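Local coordinates for protein ribokinase RBSK (Mycobacterium tuberculosis, PDB 3GO6) that probably phosphorylates ribose at O-5 with ATP and magnesium, giving D-ribose 5-phosphate for nucleotide and amino acid synthesis or the pentose phosphate pathway, at residues A[24-36]-A[48-62]. Numbering follows the deposited sequence.
With RIB (alpha-D-ribofuranose), chain C.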
loop_
_atom_site.group_PDB
_atom_site.type_symbol
_atom_site.label_atom_id
_atom_site.label_comp_id
_atom_site.label_asym_id
_atom_site.label_seq_id
_atom_site.Cartn_x
_atom_site.Cartn_y
_atom_site.Cartn_z
ATOM N N VAL A 24 12.242 22.888 -8.514
ATOM C CA VAL A 24 11.012 22.230 -8.093
ATOM C C VAL A 24 10.960 22.244 -6.570
ATOM O O VAL A 24 11.872 21.750 -5.910
ATOM C CB VAL A 24 10.928 20.778 -8.618
ATOM C CG1 VAL A 24 9.627 20.102 -8.171
ATOM C CG2 VAL A 24 11.075 20.754 -10.138
ATOM N N VAL A 25 9.902 22.812 -6.013
ATOM C CA VAL A 25 9.714 22.790 -4.563
ATOM C C VAL A 25 8.467 21.938 -4.335
ATOM O O VAL A 25 7.362 22.309 -4.746
ATOM C CB VAL A 25 9.546 24.229 -3.968
ATOM C CG1 VAL A 25 9.153 24.179 -2.475
ATOM C CG2 VAL A 25 10.836 25.046 -4.129
ATOM N N GLY A 26 8.640 20.772 -3.724
ATOM C CA GLY A 26 7.529 19.822 -3.667
ATOM C C GLY A 26 7.855 18.537 -2.957
ATOM O O GLY A 26 8.802 18.480 -2.148
ATOM N N SER A 27 7.068 17.506 -3.255
ATOM C CA SER A 27 7.053 16.305 -2.448
ATOM C C SER A 27 7.811 15.140 -3.063
ATOM O O SER A 27 7.981 15.048 -4.284
ATOM C CB SER A 27 5.607 15.873 -2.228
ATOM O OG SER A 27 4.992 15.781 -3.494
ATOM N N VAL A 28 8.260 14.247 -2.192
ATOM C CA VAL A 28 8.951 13.029 -2.606
ATOM C C VAL A 28 8.424 11.905 -1.713
ATOM O O VAL A 28 8.434 12.018 -0.487
ATOM C CB VAL A 28 10.524 13.187 -2.576
ATOM C CG1 VAL A 28 11.045 13.670 -1.174
ATOM C CG2 VAL A 28 11.240 11.894 -3.061
ATOM N N ASN A 29 7.932 10.832 -2.341
ATOM C CA ASN A 29 7.232 9.751 -1.646
ATOM C C ASN A 29 7.785 8.447 -2.165
ATOM O O ASN A 29 8.183 8.379 -3.323
ATOM C CB ASN A 29 5.720 9.734 -2.007
ATOM C CG ASN A 29 4.997 11.013 -1.638
ATOM O OD1 ASN A 29 5.211 11.568 -0.568
ATOM N ND2 ASN A 29 4.126 11.494 -2.542
ATOM N N MET A 30 7.781 7.404 -1.344
ATOM C CA MET A 30 7.900 6.042 -1.891
ATOM C C MET A 30 6.503 5.556 -2.345
ATOM O O MET A 30 5.544 5.657 -1.589
ATOM C CB MET A 30 8.502 5.094 -0.849
ATOM C CG MET A 30 8.812 3.703 -1.404
ATOM S SD MET A 30 10.211 3.693 -2.545
ATOM C CE MET A 30 11.578 4.234 -1.486
ATOM N N ASP A 31 6.411 5.045 -3.580
ATOM C CA ASP A 31 5.153 4.672 -4.204
ATOM C C ASP A 31 4.969 3.172 -4.145
ATOM O O ASP A 31 5.876 2.414 -4.514
ATOM C CB ASP A 31 5.143 5.066 -5.693
ATOM C CG ASP A 31 4.976 6.563 -5.920
ATOM O OD1 ASP A 31 4.643 7.287 -4.957
ATOM O OD2 ASP A 31 5.179 7.015 -7.079
ATOM N N LEU A 32 3.784 2.756 -3.725
ATOM C CA LEU A 32 3.373 1.351 -3.820
ATOM C C LEU A 32 2.312 1.325 -4.928
ATOM O O LEU A 32 1.249 1.904 -4.771
ATOM C CB LEU A 32 2.806 0.863 -2.493
ATOM C CG LEU A 32 3.815 0.874 -1.328
ATOM C CD1 LEU A 32 3.107 0.521 -0.042
ATOM C CD2 LEU A 32 4.958 -0.098 -1.573
ATOM N N THR A 33 2.651 0.721 -6.058
ATOM C CA THR A 33 1.755 0.717 -7.222
ATOM C C THR A 33 1.150 -0.676 -7.371
ATOM O O THR A 33 1.878 -1.664 -7.475
ATOM C CB THR A 33 2.464 1.137 -8.517
ATOM O OG1 THR A 33 3.154 2.380 -8.334
ATOM C CG2 THR A 33 1.462 1.287 -9.691
ATOM N N PHE A 34 -0.182 -0.728 -7.378
ATOM C CA PHE A 34 -0.965 -1.958 -7.429
ATOM C C PHE A 34 -1.735 -1.979 -8.744
ATOM O O PHE A 34 -2.368 -0.979 -9.125
ATOM C CB PHE A 34 -2.008 -1.997 -6.309
ATOM C CG PHE A 34 -1.438 -2.060 -4.903
ATOM C CD1 PHE A 34 -1.462 -3.252 -4.191
ATOM C CD2 PHE A 34 -0.944 -0.916 -4.280
ATOM C CE1 PHE A 34 -0.972 -3.331 -2.868
ATOM C CE2 PHE A 34 -0.441 -0.973 -2.961
ATOM C CZ PHE A 34 -0.450 -2.179 -2.257
ATOM N N VAL A 35 -1.697 -3.119 -9.431
ATOM C CA VAL A 35 -2.539 -3.291 -10.623
ATOM C C VAL A 35 -3.733 -4.161 -10.248
ATOM O O VAL A 35 -3.561 -5.227 -9.624
ATOM C CB VAL A 35 -1.742 -3.878 -11.817
ATOM C CG1 VAL A 35 -2.694 -4.242 -12.988
ATOM C CG2 VAL A 35 -0.687 -2.896 -12.279
ATOM N N VAL A 36 -4.935 -3.684 -10.596
ATOM C CA VAL A 36 -6.195 -4.381 -10.325
ATOM C C VAL A 36 -7.035 -4.476 -11.618
ATOM O O VAL A 36 -6.730 -3.816 -12.620
ATOM C CB VAL A 36 -7.045 -3.633 -9.249
ATOM C CG1 VAL A 36 -6.303 -3.602 -7.885
ATOM C CG2 VAL A 36 -7.384 -2.213 -9.703
ATOM N N ALA A 48 -4.984 -7.516 -5.532
ATOM C CA ALA A 48 -4.198 -6.927 -6.623
ATOM C C ALA A 48 -3.477 -7.984 -7.427
ATOM O O ALA A 48 -3.063 -9.013 -6.888
ATOM C CB ALA A 48 -3.188 -5.929 -6.092
ATOM N N ALA A 49 -3.291 -7.700 -8.714
ATOM C CA ALA A 49 -2.566 -8.576 -9.620
ATOM C C ALA A 49 -1.045 -8.478 -9.425
ATOM O O ALA A 49 -0.315 -9.461 -9.609
ATOM C CB ALA A 49 -2.937 -8.229 -11.072
ATOM N N SER A 50 -0.571 -7.281 -9.062
ATOM C CA SER A 50 0.858 -7.021 -8.898
ATOM C C SER A 50 1.066 -5.824 -7.970
ATOM O O SER A 50 0.151 -5.030 -7.753
ATOM C CB SER A 50 1.526 -6.745 -10.243
ATOM O OG SER A 50 1.030 -5.550 -10.840
ATOM N N LEU A 51 2.269 -5.732 -7.415
ATOM C CA LEU A 51 2.653 -4.633 -6.533
ATOM C C LEU A 51 4.117 -4.311 -6.803
ATOM O O LEU A 51 4.970 -5.213 -6.832
ATOM C CB LEU A 51 2.454 -5.014 -5.053
ATOM C CG LEU A 51 3.155 -4.120 -4.001
ATOM C CD1 LEU A 51 2.627 -2.671 -4.079
ATOM C CD2 LEU A 51 3.008 -4.662 -2.591
ATOM N N THR A 52 4.415 -3.039 -7.027
ATOM C CA THR A 52 5.803 -2.579 -7.077
ATOM C C THR A 52 6.022 -1.498 -6.011
ATOM O O THR A 52 5.074 -0.838 -5.588
ATOM C CB THR A 52 6.190 -1.975 -8.452
ATOM O OG1 THR A 52 5.408 -0.803 -8.713
ATOM C CG2 THR A 52 6.017 -2.998 -9.591
ATOM N N ARG A 53 7.270 -1.337 -5.582
ATOM C CA ARG A 53 7.649 -0.316 -4.611
ATOM C C ARG A 53 8.738 0.526 -5.286
ATOM O O ARG A 53 9.833 0.029 -5.531
ATOM C CB ARG A 53 8.148 -0.990 -3.317
ATOM C CG ARG A 53 8.613 -0.019 -2.243
ATOM C CD ARG A 53 8.978 -0.755 -0.943
ATOM N NE ARG A 53 9.460 0.204 0.062
ATOM C CZ ARG A 53 10.717 0.640 0.159
ATOM N NH1 ARG A 53 11.644 0.188 -0.673
ATOM N NH2 ARG A 53 11.053 1.524 1.108
ATOM N N THR A 54 8.434 1.778 -5.633
ATOM C CA THR A 54 9.360 2.610 -6.427
ATOM C C THR A 54 9.361 4.066 -5.939
ATOM O O THR A 54 8.355 4.547 -5.457
ATOM C CB THR A 54 8.985 2.629 -7.959
ATOM O OG1 THR A 54 7.626 3.072 -8.122
ATOM C CG2 THR A 54 9.179 1.226 -8.618
ATOM N N PRO A 55 10.507 4.755 -6.025
ATOM C CA PRO A 55 10.533 6.181 -5.669
ATOM C C PRO A 55 9.612 7.017 -6.559
ATOM O O PRO A 55 9.528 6.782 -7.782
ATOM C CB PRO A 55 11.978 6.588 -5.951
ATOM C CG PRO A 55 12.753 5.341 -5.874
ATOM C CD PRO A 55 11.841 4.249 -6.398
ATOM N N GLY A 56 8.917 7.966 -5.951
ATOM C CA GLY A 56 8.099 8.923 -6.710
ATOM C C GLY A 56 7.801 10.156 -5.892
ATOM O O GLY A 56 8.684 10.678 -5.205
ATOM N N GLY A 57 6.544 10.595 -5.919
ATOM C CA GLY A 57 6.158 11.881 -5.348
ATOM C C GLY A 57 6.007 12.900 -6.464
ATOM O O GLY A 57 6.867 12.992 -7.342
ATOM N N LYS A 58 4.930 13.686 -6.439
ATOM C CA LYS A 58 4.718 14.710 -7.479
ATOM C C LYS A 58 5.943 15.592 -7.732
ATOM O O LYS A 58 6.285 15.877 -8.880
ATOM C CB LYS A 58 3.540 15.632 -7.125
ATOM C CG LYS A 58 2.189 14.991 -7.299
ATOM C CD LYS A 58 1.077 16.031 -7.039
ATOM C CE LYS A 58 -0.264 15.339 -6.870
ATOM N NZ LYS A 58 -0.487 14.204 -7.865
ATOM N N GLY A 59 6.600 16.049 -6.679
ATOM C CA GLY A 59 7.715 16.982 -6.864
ATOM C C GLY A 59 8.905 16.268 -7.495
ATOM O O GLY A 59 9.504 16.754 -8.466
ATOM N N ALA A 60 9.255 15.116 -6.933
ATOM C CA ALA A 60 10.349 14.309 -7.470
ATOM C C ALA A 60 10.067 13.949 -8.936
ATOM O O ALA A 60 10.949 14.081 -9.785
ATOM C CB ALA A 60 10.504 13.044 -6.634
ATOM N N ASN A 61 8.852 13.487 -9.223
ATOM C CA ASN A 61 8.476 13.082 -10.589
ATOM C C ASN A 61 8.583 14.250 -11.564
ATOM O O ASN A 61 9.042 14.082 -12.704
ATOM C CB ASN A 61 7.026 12.567 -10.652
ATOM C CG ASN A 61 6.810 11.286 -9.889
ATOM O OD1 ASN A 61 7.760 10.601 -9.519
ATOM N ND2 ASN A 61 5.538 10.941 -9.666
ATOM N N GLN A 62 8.134 15.430 -11.126
ATOM C CA GLN A 62 8.185 16.617 -11.989
ATOM C C GLN A 62 9.624 17.082 -12.225
ATOM O O GLN A 62 9.972 17.482 -13.339
ATOM C CB GLN A 62 7.299 17.737 -11.443
ATOM C CG GLN A 62 5.825 17.331 -11.550
ATOM C CD GLN A 62 4.859 18.292 -10.936
ATOM O OE1 GLN A 62 5.196 19.421 -10.632
ATOM N NE2 GLN A 62 3.617 17.831 -10.744
HETATM O O5 RIB C . 1.283 12.002 -9.709
HETATM C C5 RIB C . 1.646 10.719 -9.151
HETATM C C4 RIB C . 2.390 10.947 -7.822
HETATM O O4 RIB C . 1.439 11.431 -6.852
HETATM C C3 RIB C . 2.947 9.671 -7.214
HETATM O O3 RIB C . 4.353 9.446 -7.484
HETATM C C2 RIB C . 2.639 9.801 -5.733
HETATM O O2 RIB C . 3.830 9.792 -4.937
HETATM C C1 RIB C . 1.834 11.077 -5.537
HETATM O O1 RIB C . 2.634 12.144 -5.013
HETATM O O HOH W 1 7.065 5.652 -8.489
HETATM O O HOH W 2 5.558 1.541 -7.243
HETATM O O HOH W 3 2.128 -3.179 -9.862
#
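L51 lays its CD1 methyl over the centre of one face of the F34 ring, 3.7 Å from the centroid and 13° off the normal, a CH-pi contact, while A48 CB meets the ring edge in plane. Next along the same face of the strand pair, L32 CD2 packs against R53 CG at 3.7 Å. M30 chi1 (-173°) sets CG over the R53 guanidinium, offset toward its rim, and two further bends bring CE back over the same face; R53 NH1 is hydrogen-bonded to Q87 OE1. Paired backbone bonds, such as D31 N to T54 O at 2.7 Å, define an antiparallel pair of strands, 29-35 and 50-56, part of the four-stranded lid of PfkB-family ribokinases; its L32 packs on L32 of the second subunit. On the other face the T33 and T52 hydroxyls meet at a water, 2.8 Å from each OG1, and the N29/D31 end takes the ribose. There D31 grips two sugar hydroxyls, O2 through OD1 and O3 through OD2, each at 2.6 Å. N29 ND2 reaches O2 almost straight (170°), and G57 N and N61 ND2 converge on O3. G56, without a side chain, leaves its CA 3.5 Å from D31 OD2, so the carboxylate lies against bare backbone. Further on, helix 58-68 nestles against G26 and S27, with the CA atoms of G26 and G59 4.3 Å apart; V28 CG2 meets A60 CB, and A60 N bonds S27 O at 2.9 Å.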